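Myo-inositol 2-dehydrogenase (PDB 3CEA) probably catalyses the NAD-dependent oxidation of myo-inositol at its 2-hydroxyl group, using a Rossmann-fold domain to bind the cofactor. Local coordinates at residues N97-K102 with D300-F305; I125-F130 with K313-T318. All coordinates share one frame; numbering follows the deposited sequence. Where two conformers were deposited one is given.

Interaction 1: N97-K102 with D300-F305. With NAD (nicotinamide-adenine-dinucleotide), chain E.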
ATOM      1  N   ASN A  97     -18.396 -24.984  33.917  1.00 43.77           N
ATOM      2  CA  ASN A  97     -17.834 -23.715  33.481  1.00 43.59           C
ATOM      3  C   ASN A  97     -18.271 -23.483  32.044  1.00 43.43           C
ATOM      4  O   ASN A  97     -18.272 -24.413  31.236  1.00 43.27           O
ATOM      5  CB  ASN A  97     -16.308 -23.730  33.593  1.00 43.71           C
ATOM      6  CG  ASN A  97     -15.831 -23.941  35.020  1.00 44.40           C
ATOM      7  OD1 ASN A  97     -15.770 -23.000  35.815  1.00 45.21           O
ATOM      8  ND2 ASN A  97     -15.489 -25.182  35.352  1.00 43.63           N
ATOM      9  N   VAL A  98     -18.656 -22.251  31.728  1.00 43.51           N
ATOM     10  CA  VAL A  98     -19.298 -21.962  30.448  1.00 43.31           C
ATOM     11  C   VAL A  98     -18.535 -20.941  29.608  1.00 43.70           C
ATOM     12  O   VAL A  98     -18.236 -19.834  30.064  1.00 43.51           O
ATOM     13  CB  VAL A  98     -20.768 -21.480  30.637  1.00 43.22           C
ATOM     14  CG1 VAL A  98     -21.409 -21.148  29.297  1.00 42.74           C
ATOM     15  CG2 VAL A  98     -21.593 -22.525  31.371  1.00 41.98           C
ATOM     16  N   PHE A  99     -18.217 -21.341  28.379  1.00 44.03           N
ATOM     17  CA  PHE A  99     -17.802 -20.412  27.341  1.00 44.27           C
ATOM     18  C   PHE A  99     -18.956 -20.281  26.355  1.00 44.69           C
ATOM     19  O   PHE A  99     -19.263 -21.218  25.615  1.00 44.83           O
ATOM     20  CB  PHE A  99     -16.540 -20.908  26.633  1.00 44.23           C
ATOM     21  CG  PHE A  99     -16.009 -19.957  25.591  1.00 44.37           C
ATOM     22  CD1 PHE A  99     -16.512 -19.972  24.289  1.00 43.48           C
ATOM     23  CD2 PHE A  99     -14.997 -19.056  25.909  1.00 43.73           C
ATOM     24  CE1 PHE A  99     -16.026 -19.097  23.323  1.00 43.95           C
ATOM     25  CE2 PHE A  99     -14.499 -18.178  24.947  1.00 45.19           C
ATOM     26  CZ  PHE A  99     -15.017 -18.199  23.650  1.00 44.59           C
ATOM     27  N   CYS A 100     -19.600 -19.120  26.361  1.00 45.18           N
ATOM     28  CA  CYS A 100     -20.715 -18.857  25.459  1.00 45.63           C
ATOM     29  C   CYS A 100     -20.308 -17.845  24.399  1.00 46.12           C
ATOM     30  O   CYS A 100     -19.703 -16.816  24.710  1.00 46.30           O
ATOM     31  CB  CYS A 100     -21.928 -18.346  26.243  1.00 45.78           C
ATOM     32  SG  CYS A 100     -23.472 -18.289  25.307  1.00 45.42           S
ATOM     33  N   GLU A 101     -20.639 -18.143  23.146  1.00 46.49           N
ATOM     34  CA  GLU A 101     -20.387 -17.216  22.049  1.00 46.87           C
ATOM     35  C   GLU A 101     -21.244 -15.963  22.144  1.00 47.48           C
ATOM     36  O   GLU A 101     -22.284 -15.954  22.808  1.00 47.35           O
ATOM     37  CB  GLU A 101     -20.592 -17.893  20.687  1.00 46.91           C
ATOM     38  CG  GLU A 101     -19.322 -18.495  20.085  1.00 46.11           C
ATOM     39  CD  GLU A 101     -18.204 -17.475  19.863  1.00 45.58           C
ATOM     40  OE1 GLU A 101     -18.479 -16.255  19.826  1.00 44.65           O
ATOM     41  OE2 GLU A 101     -17.040 -17.902  19.712  1.00 44.88           O
ATOM     42  N   LYS A 102     -20.783 -14.903  21.484  1.00 48.23           N
ATOM     43  CA  LYS A 102     -21.505 -13.638  21.427  1.00 48.73           C
ATOM     44  C   LYS A 102     -22.671 -13.754  20.437  1.00 49.26           C
ATOM     45  O   LYS A 102     -22.604 -14.555  19.504  1.00 49.55           O
ATOM     46  CB  LYS A 102     -20.546 -12.502  21.031  1.00 48.70           C
ATOM     47  CG  LYS A 102     -20.043 -12.548  19.587  1.00 48.26           C
ATOM     48  CD  LYS A 102     -20.920 -11.695  18.681  1.00 50.92           C
ATOM     49  CE  LYS A 102     -21.066 -12.301  17.296  1.00 53.02           C
ATOM     50  NZ  LYS A 102     -21.808 -11.401  16.370  1.00 51.31           N
ATOM     51  N   ASP A 300      -6.517 -18.229  20.744  1.00 43.23           N
ATOM     52  CA  ASP A 300      -5.985 -17.585  21.943  1.00 43.86           C
ATOM     53  C   ASP A 300      -7.038 -17.323  23.029  1.00 44.14           C
ATOM     54  O   ASP A 300      -6.738 -17.457  24.223  1.00 44.51           O
ATOM     55  CB  ASP A 300      -5.225 -16.300  21.581  1.00 43.93           C
ATOM     56  CG  ASP A 300      -3.893 -16.577  20.872  1.00 44.97           C
ATOM     57  OD1 ASP A 300      -3.438 -17.744  20.850  1.00 45.35           O
ATOM     58  OD2 ASP A 300      -3.292 -15.619  20.336  1.00 44.05           O
ATOM     59  N   GLU A 301      -8.259 -16.971  22.622  1.00 43.88           N
ATOM     60  CA  GLU A 301      -9.345 -16.711  23.580  1.00 43.89           C
ATOM     61  C   GLU A 301      -9.840 -17.980  24.270  1.00 44.41           C
ATOM     62  O   GLU A 301     -10.141 -17.962  25.466  1.00 44.78           O
ATOM     63  CB  GLU A 301     -10.520 -15.970  22.928  1.00 43.72           C
ATOM     64  CG  GLU A 301     -11.374 -16.808  21.989  1.00 43.41           C
ATOM     65  CD  GLU A 301     -12.735 -16.203  21.715  1.00 43.60           C
ATOM     66  OE1 GLU A 301     -13.128 -15.242  22.413  1.00 43.07           O
ATOM     67  OE2 GLU A 301     -13.418 -16.703  20.799  1.00 43.69           O
ATOM     68  N   VAL A 302      -9.932 -19.070  23.508  1.00 44.57           N
ATOM     69  CA  VAL A 302     -10.367 -20.358  24.045  1.00 44.63           C
ATOM     70  C   VAL A 302      -9.300 -20.913  24.986  1.00 44.50           C
ATOM     71  O   VAL A 302      -9.622 -21.475  26.034  1.00 44.69           O
ATOM     72  CB  VAL A 302     -10.728 -21.361  22.917  1.00 44.74           C
ATOM     73  CG1 VAL A 302     -10.892 -22.775  23.462  1.00 44.09           C
ATOM     74  CG2 VAL A 302     -12.006 -20.921  22.216  1.00 45.42           C
ATOM     75  N   GLN A 303      -8.034 -20.730  24.612  1.00 44.24           N
ATOM     76  CA  GLN A 303      -6.912 -21.087  25.473  1.00 44.21           C
ATOM     77  C   GLN A 303      -6.951 -20.286  26.775  1.00 44.07           C
ATOM     78  O   GLN A 303      -6.697 -20.834  27.849  1.00 44.02           O
ATOM     79  CB  GLN A 303      -5.578 -20.870  24.751  1.00 44.30           C
ATOM     80  CG  GLN A 303      -4.354 -21.361  25.530  1.00 44.08           C
ATOM     81  CD  GLN A 303      -4.288 -22.874  25.622  1.00 44.67           C
ATOM     82  OE1 GLN A 303      -4.086 -23.561  24.619  1.00 45.24           O
ATOM     83  NE2 GLN A 303      -4.456 -23.401  26.830  1.00 44.31           N
ATOM     84  N   ASP A 304      -7.276 -18.998  26.671  1.00 44.03           N
ATOM     85  CA  ASP A 304      -7.401 -18.129  27.840  1.00 44.11           C
ATOM     86  C   ASP A 304      -8.510 -18.615  28.774  1.00 44.03           C
ATOM     87  O   ASP A 304      -8.340 -18.614  29.995  1.00 43.91           O
ATOM     88  CB  ASP A 304      -7.647 -16.675  27.418  1.00 44.13           C
ATOM     89  CG  ASP A 304      -7.697 -15.717  28.603  1.00 44.72           C
ATOM     90  OD1 ASP A 304      -6.744 -15.706  29.417  1.00 45.49           O
ATOM     91  OD2 ASP A 304      -8.690 -14.966  28.715  1.00 44.14           O
ATOM     92  N   PHE A 305      -9.633 -19.038  28.189  1.00 43.71           N
ATOM     93  CA  PHE A 305     -10.748 -19.611  28.944  1.00 43.74           C
ATOM     94  C   PHE A 305     -10.336 -20.881  29.684  1.00 43.85           C
ATOM     95  O   PHE A 305     -10.642 -21.040  30.866  1.00 43.90           O
ATOM     96  CB  PHE A 305     -11.940 -19.896  28.018  1.00 43.71           C
ATOM     97  CG  PHE A 305     -13.021 -20.733  28.650  1.00 42.92           C
ATOM     98  CD1 PHE A 305     -13.935 -20.166  29.531  1.00 41.94           C
ATOM     99  CD2 PHE A 305     -13.126 -22.091  28.359  1.00 43.58           C
ATOM    100  CE1 PHE A 305     -14.937 -20.935  30.116  1.00 42.08           C
ATOM    101  CE2 PHE A 305     -14.124 -22.872  28.938  1.00 42.28           C
ATOM    102  CZ  PHE A 305     -15.032 -22.292  29.819  1.00 42.87           C
TER
HETATM  103  PA  NAD E 400     -24.613 -21.973  12.405  1.00 47.24           P
HETATM  104  O1A NAD E 400     -23.649 -22.064  11.285  1.00 46.59           O
HETATM  105  O2A NAD E 400     -26.010 -21.890  11.923  1.00 47.10           O
HETATM  106  O5B NAD E 400     -24.398 -23.229  13.388  1.00 50.10           O
HETATM  107  C5B NAD E 400     -25.324 -23.511  14.419  1.00 53.34           C
HETATM  108  C4B NAD E 400     -25.083 -24.919  14.958  1.00 54.76           C
HETATM  109  O4B NAD E 400     -25.785 -25.115  16.174  1.00 55.87           O
HETATM  110  C3B NAD E 400     -25.557 -25.993  13.993  1.00 55.00           C
HETATM  111  O3B NAD E 400     -24.537 -26.954  13.889  1.00 54.65           O
HETATM  112  C2B NAD E 400     -26.787 -26.592  14.646  1.00 56.34           C
HETATM  113  O2B NAD E 400     -26.899 -27.979  14.419  1.00 57.36           O
HETATM  114  C1B NAD E 400     -26.577 -26.288  16.121  1.00 55.99           C
HETATM  115  N9A NAD E 400     -27.857 -26.084  16.824  1.00 56.19           N
HETATM  116  C8A NAD E 400     -28.869 -25.224  16.471  1.00 56.40           C
HETATM  117  N7A NAD E 400     -29.868 -25.331  17.377  1.00 56.27           N
HETATM  118  C5A NAD E 400     -29.511 -26.251  18.300  1.00 56.29           C
HETATM  119  C6A NAD E 400     -30.159 -26.741  19.429  1.00 55.56           C
HETATM  120  N6A NAD E 400     -31.238 -26.115  19.887  1.00 55.25           N
HETATM  121  N1A NAD E 400     -29.535 -27.702  20.205  1.00 56.21           N
HETATM  122  C2A NAD E 400     -28.278 -28.172  19.862  1.00 55.83           C
HETATM  123  N3A NAD E 400     -27.640 -27.680  18.736  1.00 55.08           N
HETATM  124  C4A NAD E 400     -28.247 -26.735  17.968  1.00 56.11           C
HETATM  125  O3  NAD E 400     -24.281 -20.695  13.328  1.00 49.83           O
HETATM  126  PN  NAD E 400     -22.775 -20.155  13.525  1.00 48.70           P
HETATM  127  O1N NAD E 400     -21.857 -21.309  13.681  1.00 46.84           O
HETATM  128  O2N NAD E 400     -22.537 -19.138  12.481  1.00 49.70           O
HETATM  129  O5D NAD E 400     -22.825 -19.352  14.916  1.00 49.86           O
HETATM  130  C5D NAD E 400     -23.389 -19.874  16.096  1.00 48.86           C
HETATM  131  C4D NAD E 400     -23.236 -18.823  17.191  1.00 48.59           C
HETATM  132  O4D NAD E 400     -21.942 -18.247  17.136  1.00 48.80           O
HETATM  133  C3D NAD E 400     -24.247 -17.696  17.041  1.00 48.69           C
HETATM  134  O3D NAD E 400     -24.877 -17.478  18.282  1.00 48.31           O
HETATM  135  C2D NAD E 400     -23.422 -16.489  16.637  1.00 48.39           C
HETATM  136  O2D NAD E 400     -23.881 -15.307  17.245  1.00 48.85           O
HETATM  137  C1D NAD E 400     -22.011 -16.833  17.095  1.00 48.25           C
HETATM  138  N1N NAD E 400     -20.988 -16.275  16.188  1.00 48.25           N
HETATM  139  C2N NAD E 400     -19.963 -15.535  16.722  1.00 48.31           C
HETATM  140  C3N NAD E 400     -18.978 -14.987  15.895  1.00 48.30           C
HETATM  141  C7N NAD E 400     -17.761 -14.326  16.477  1.00 49.04           C
HETATM  142  O7N NAD E 400     -17.039 -13.426  15.669  1.00 47.83           O
HETATM  143  N7N NAD E 400     -17.387 -14.597  17.731  1.00 48.79           N
HETATM  144  C4N NAD E 400     -19.044 -15.198  14.519  1.00 47.76           C
HETATM  145  C5N NAD E 400     -20.089 -15.949  13.984  1.00 47.89           C
HETATM  146  C6N NAD E 400     -21.057 -16.484  14.832  1.00 47.25           C

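Interaction 2: I125-F130 with K313-T318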
ATOM      1  N   ILE A 125     -16.488 -20.327  36.131  1.00 46.71           N
ATOM      2  CA  ILE A 125     -16.056 -19.337  35.152  1.00 45.85           C
ATOM      3  C   ILE A 125     -17.097 -19.202  34.043  1.00 45.45           C
ATOM      4  O   ILE A 125     -17.576 -20.203  33.505  1.00 45.25           O
ATOM      5  CB  ILE A 125     -14.667 -19.702  34.540  1.00 45.74           C
ATOM      6  CG1 ILE A 125     -13.637 -20.033  35.636  1.00 44.93           C
ATOM      7  CG2 ILE A 125     -14.165 -18.601  33.598  1.00 45.20           C
ATOM      8  CD1 ILE A 125     -13.364 -18.918  36.648  1.00 43.72           C
ATOM      9  N   PHE A 126     -17.461 -17.958  33.735  1.00 45.00           N
ATOM     10  CA  PHE A 126     -18.213 -17.653  32.523  1.00 44.59           C
ATOM     11  C   PHE A 126     -17.412 -16.711  31.634  1.00 44.67           C
ATOM     12  O   PHE A 126     -16.837 -15.733  32.112  1.00 44.48           O
ATOM     13  CB  PHE A 126     -19.589 -17.050  32.829  1.00 44.20           C
ATOM     14  CG  PHE A 126     -20.345 -16.627  31.595  1.00 43.39           C
ATOM     15  CD1 PHE A 126     -21.124 -17.541  30.893  1.00 43.26           C
ATOM     16  CD2 PHE A 126     -20.254 -15.322  31.118  1.00 42.71           C
ATOM     17  CE1 PHE A 126     -21.812 -17.158  29.741  1.00 41.85           C
ATOM     18  CE2 PHE A 126     -20.936 -14.933  29.966  1.00 42.15           C
ATOM     19  CZ  PHE A 126     -21.716 -15.854  29.280  1.00 41.55           C
ATOM     20  N   GLN A 127     -17.398 -17.001  30.335  1.00 44.86           N
ATOM     21  CA  GLN A 127     -16.645 -16.202  29.379  1.00 44.87           C
ATOM     22  C   GLN A 127     -17.407 -16.004  28.071  1.00 44.61           C
ATOM     23  O   GLN A 127     -17.923 -16.965  27.493  1.00 44.36           O
ATOM     24  CB  GLN A 127     -15.286 -16.851  29.115  1.00 45.07           C
ATOM     25  CG  GLN A 127     -14.287 -15.966  28.393  1.00 45.96           C
ATOM     26  CD  GLN A 127     -12.862 -16.453  28.546  1.00 47.75           C
ATOM     27  OE1 GLN A 127     -12.412 -16.762  29.652  1.00 48.71           O
ATOM     28  NE2 GLN A 127     -12.139 -16.521  27.433  1.00 48.20           N
ATOM     29  N   SER A 128     -17.471 -14.745  27.628  1.00 44.62           N
ATOM     30  CA  SER A 128     -18.107 -14.383  26.362  0.50 44.79           C
ATOM     31  C   SER A 128     -17.137 -14.580  25.191  1.00 44.78           C
ATOM     32  O   SER A 128     -16.000 -15.022  25.384  1.00 44.82           O
ATOM     33  CB  SER A 128     -18.621 -12.939  26.410  0.50 44.79           C
ATOM     34  OG  SER A 128     -17.552 -12.007  26.433  0.50 45.59           O
ATOM     35  N   GLY A 129     -17.581 -14.250  23.978  1.00 44.65           N
ATOM     36  CA  GLY A 129     -16.763 -14.456  22.785  1.00 44.73           C
ATOM     37  C   GLY A 129     -16.347 -13.232  21.986  1.00 44.78           C
ATOM     38  O   GLY A 129     -16.399 -13.250  20.755  1.00 44.62           O
ATOM     39  N   PHE A 130     -15.926 -12.168  22.667  1.00 44.93           N
ATOM     40  CA  PHE A 130     -15.376 -11.003  21.968  1.00 45.10           C
ATOM     41  C   PHE A 130     -13.901 -11.234  21.647  1.00 44.92           C
ATOM     42  O   PHE A 130     -13.010 -10.751  22.359  1.00 45.32           O
ATOM     43  CB  PHE A 130     -15.573  -9.708  22.766  1.00 45.38           C
ATOM     44  CG  PHE A 130     -17.003  -9.241  22.834  1.00 46.84           C
ATOM     45  CD1 PHE A 130     -17.737  -9.010  21.670  1.00 47.01           C
ATOM     46  CD2 PHE A 130     -17.612  -9.006  24.064  1.00 47.85           C
ATOM     47  CE1 PHE A 130     -19.061  -8.570  21.732  1.00 48.01           C
ATOM     48  CE2 PHE A 130     -18.935  -8.561  24.138  1.00 47.79           C
ATOM     49  CZ  PHE A 130     -19.660  -8.345  22.969  1.00 46.93           C
ATOM     50  N   LYS A 313      -9.932 -18.071  37.599  1.00 49.05           N
ATOM     51  CA  LYS A 313      -9.949 -16.628  37.402  1.00 49.17           C
ATOM     52  C   LYS A 313     -10.974 -16.245  36.338  1.00 49.06           C
ATOM     53  O   LYS A 313     -11.011 -16.833  35.258  1.00 48.81           O
ATOM     54  CB  LYS A 313      -8.551 -16.140  37.009  1.00 49.40           C
ATOM     55  CG  LYS A 313      -8.390 -14.626  36.927  1.00 50.85           C
ATOM     56  CD  LYS A 313      -6.936 -14.229  37.144  1.00 52.94           C
ATOM     57  CE  LYS A 313      -6.680 -12.778  36.765  1.00 52.75           C
ATOM     58  NZ  LYS A 313      -6.434 -12.628  35.307  1.00 51.50           N
ATOM     59  N   GLN A 314     -11.815 -15.265  36.660  1.00 49.20           N
ATOM     60  CA  GLN A 314     -12.806 -14.756  35.716  1.00 49.30           C
ATOM     61  C   GLN A 314     -12.116 -13.874  34.675  1.00 49.49           C
ATOM     62  O   GLN A 314     -11.167 -13.155  35.012  1.00 49.52           O
ATOM     63  CB  GLN A 314     -13.906 -13.973  36.442  1.00 49.31           C
ATOM     64  CG  GLN A 314     -14.715 -14.787  37.458  1.00 48.93           C
ATOM     65  CD  GLN A 314     -15.651 -15.814  36.826  1.00 49.34           C
ATOM     66  OE1 GLN A 314     -16.037 -15.705  35.657  1.00 48.97           O
ATOM     67  NE2 GLN A 314     -16.031 -16.815  37.611  1.00 48.93           N
ATOM     68  N   PRO A 315     -12.583 -13.932  33.409  1.00 49.47           N
ATOM     69  CA  PRO A 315     -11.997 -13.148  32.318  1.00 49.53           C
ATOM     70  C   PRO A 315     -12.201 -11.650  32.516  1.00 49.87           C
ATOM     71  O   PRO A 315     -13.073 -11.247  33.290  1.00 49.72           O
ATOM     72  CB  PRO A 315     -12.781 -13.621  31.088  1.00 49.39           C
ATOM     73  CG  PRO A 315     -14.070 -14.117  31.634  1.00 49.19           C
ATOM     74  CD  PRO A 315     -13.713 -14.755  32.938  1.00 49.20           C
ATOM     75  N   GLU A 316     -11.404 -10.842  31.819  1.00 50.49           N
ATOM     76  CA  GLU A 316     -11.522  -9.387  31.898  1.00 51.42           C
ATOM     77  C   GLU A 316     -12.896  -8.917  31.418  1.00 50.95           C
ATOM     78  O   GLU A 316     -13.560  -8.131  32.099  1.00 51.09           O
ATOM     79  CB  GLU A 316     -10.413  -8.698  31.098  1.00 51.47           C
ATOM     80  CG  GLU A 316     -10.407  -7.176  31.245  1.00 53.19           C
ATOM     81  CD  GLU A 316      -9.372  -6.494  30.370  1.00 52.88           C
ATOM     82  OE1 GLU A 316      -9.481  -6.569  29.122  1.00 56.47           O
ATOM     83  OE2 GLU A 316      -8.453  -5.866  30.937  1.00 57.13           O
ATOM     84  N   VAL A 317     -13.311  -9.406  30.252  1.00 50.45           N
ATOM     85  CA  VAL A 317     -14.614  -9.070  29.685  1.00 49.98           C
ATOM     86  C   VAL A 317     -15.721  -9.728  30.506  1.00 49.90           C
ATOM     87  O   VAL A 317     -15.895 -10.952  30.478  1.00 49.82           O
ATOM     88  CB  VAL A 317     -14.714  -9.472  28.194  1.00 49.96           C
ATOM     89  CG1 VAL A 317     -16.096  -9.141  27.629  1.00 49.50           C
ATOM     90  CG2 VAL A 317     -13.628  -8.779  27.387  1.00 49.06           C
ATOM     91  N   THR A 318     -16.452  -8.894  31.245  1.00 49.70           N
ATOM     92  CA  THR A 318     -17.504  -9.344  32.153  1.00 49.37           C
ATOM     93  C   THR A 318     -18.833  -9.559  31.423  1.00 49.29           C
ATOM     94  O   THR A 318     -18.945  -9.296  30.224  1.00 48.91           O
ATOM     95  CB  THR A 318     -17.720  -8.337  33.311  1.00 49.39           C
ATOM     96  OG1 THR A 318     -18.247  -7.109  32.793  1.00 49.74           O
ATOM     97  CG2 THR A 318     -16.412  -8.054  34.053  1.00 49.26           C
TER
HETATM   98  O   HOH W   1     -15.236 -12.897  28.197  1.00 42.89           O

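Interaction 1: N97-K102 with D300-F305
Phe99 and Phe305 carry the contact in which helix 295-311 packs on the parallel sheet of the NAD-binding Rossmann fold. Strand 97-100 and the helix run nearly antiparallel, their short axes 164° apart and 10.3 Å at closest approach. The CB of Phe99 sits over the centre of the Phe305 ring, 3.7 Å from the centroid and only 6° off the normal, which meets the geometry of a CH-pi contact. CG, anti to the backbone N, continues from CB on the helix side of the strand. On the ring, CD2 lies 3.8 Å from Phe305 CG; the two rings form an edge-to-face pair, the edge of Phe99 toward the face of Phe305, with planes at 69°. Farther out, CE2 comes near Glu301 OE1. At the far end CZ reaches Glu301 OE2 at 3.6 Å, near the ring plane, and the carboxylate is turned at about a right angle to the ring; CZ also touches Val302 CG2. Phe76, on strand 74-77, meets both aromatic rings.

Beyond the strand, Glu101 OE2 comes within 4.0 Å of Glu301 OE2, a proximity of like charges that is probably eased by the hydrogen bond OE2 of Glu101 accepts from His23 NE2. The other oxygen faces the cofactor: Glu101 OE1 accepts both Lys102 N, from the anti side and out of the carboxylate plane, and the carboxamide N7N of NAD at 2.9 Å.

Interaction 2: I125-F130 with K313-T318
Phe130 turns the edge of its ring to Val317: CG1 of the valine lies in the ring plane, 3.9 Å from Phe130 CD2, and the two side chains cross at about a right angle. Two side-chain amides also take part. Gln314 slides past Ile125 in the opposite direction, and its OE1 accepts Phe126 N at 3.3 Å in the carbonyl plane, on a lone pair, with an N-H...O angle of 164°. The bend at chi2 (-71°) places CD of Gln314 beside Ile125, while NE2 bonds to Gln124 O, so both ends of this amide are held.

Gln127, with CG anti to the backbone N, crosses Pro315 obliquely, its OE1 3.5 Å from Pro315 CB; the same oxygen is hydrogen-bonded to Asn308 of helix 295-311. An alanine here would probably leave Asn308 ND2 without this acceptor and open a gap beside Pro315 CB. Pro315 CG also approaches Phe126 O at 3.2 Å, and its CD packs on Ile125 CG2. Farther along, one water accepts from Ser128 N and donates to Val317 O.

The last strand of the Rossmann sheet and the loop before helix 319-338 thus join through one direct hydrogen bond, a water bridge and apolar packing; with a proline next to Gln314, side-chain and water bonds do the polar work across the contact.

Interactions 1 and 2 lie 7 Å apart between centres and share the parallel Rossmann sheet, where strands 97-100 and 126-127 are neighbours. Their segments alternate along the chain: 97-102, 125-130, 300-305, then 313-318. The later pair comes from helix 295-311 and the loop leading to helix 319-338, so late chain, beyond the sheet's own sequence, returns to cover two consecutive strands. The contacts touch directly: Asn97 OD1 is 2.8 Å from Ile125 N, a probable hydrogen bond, and Gln127 OE1 packs 3.4 Å from Phe305 CA. Both strands lead toward the cofactor, since Glu101, Lys102 and Gly129 all belong to the NAD pocket.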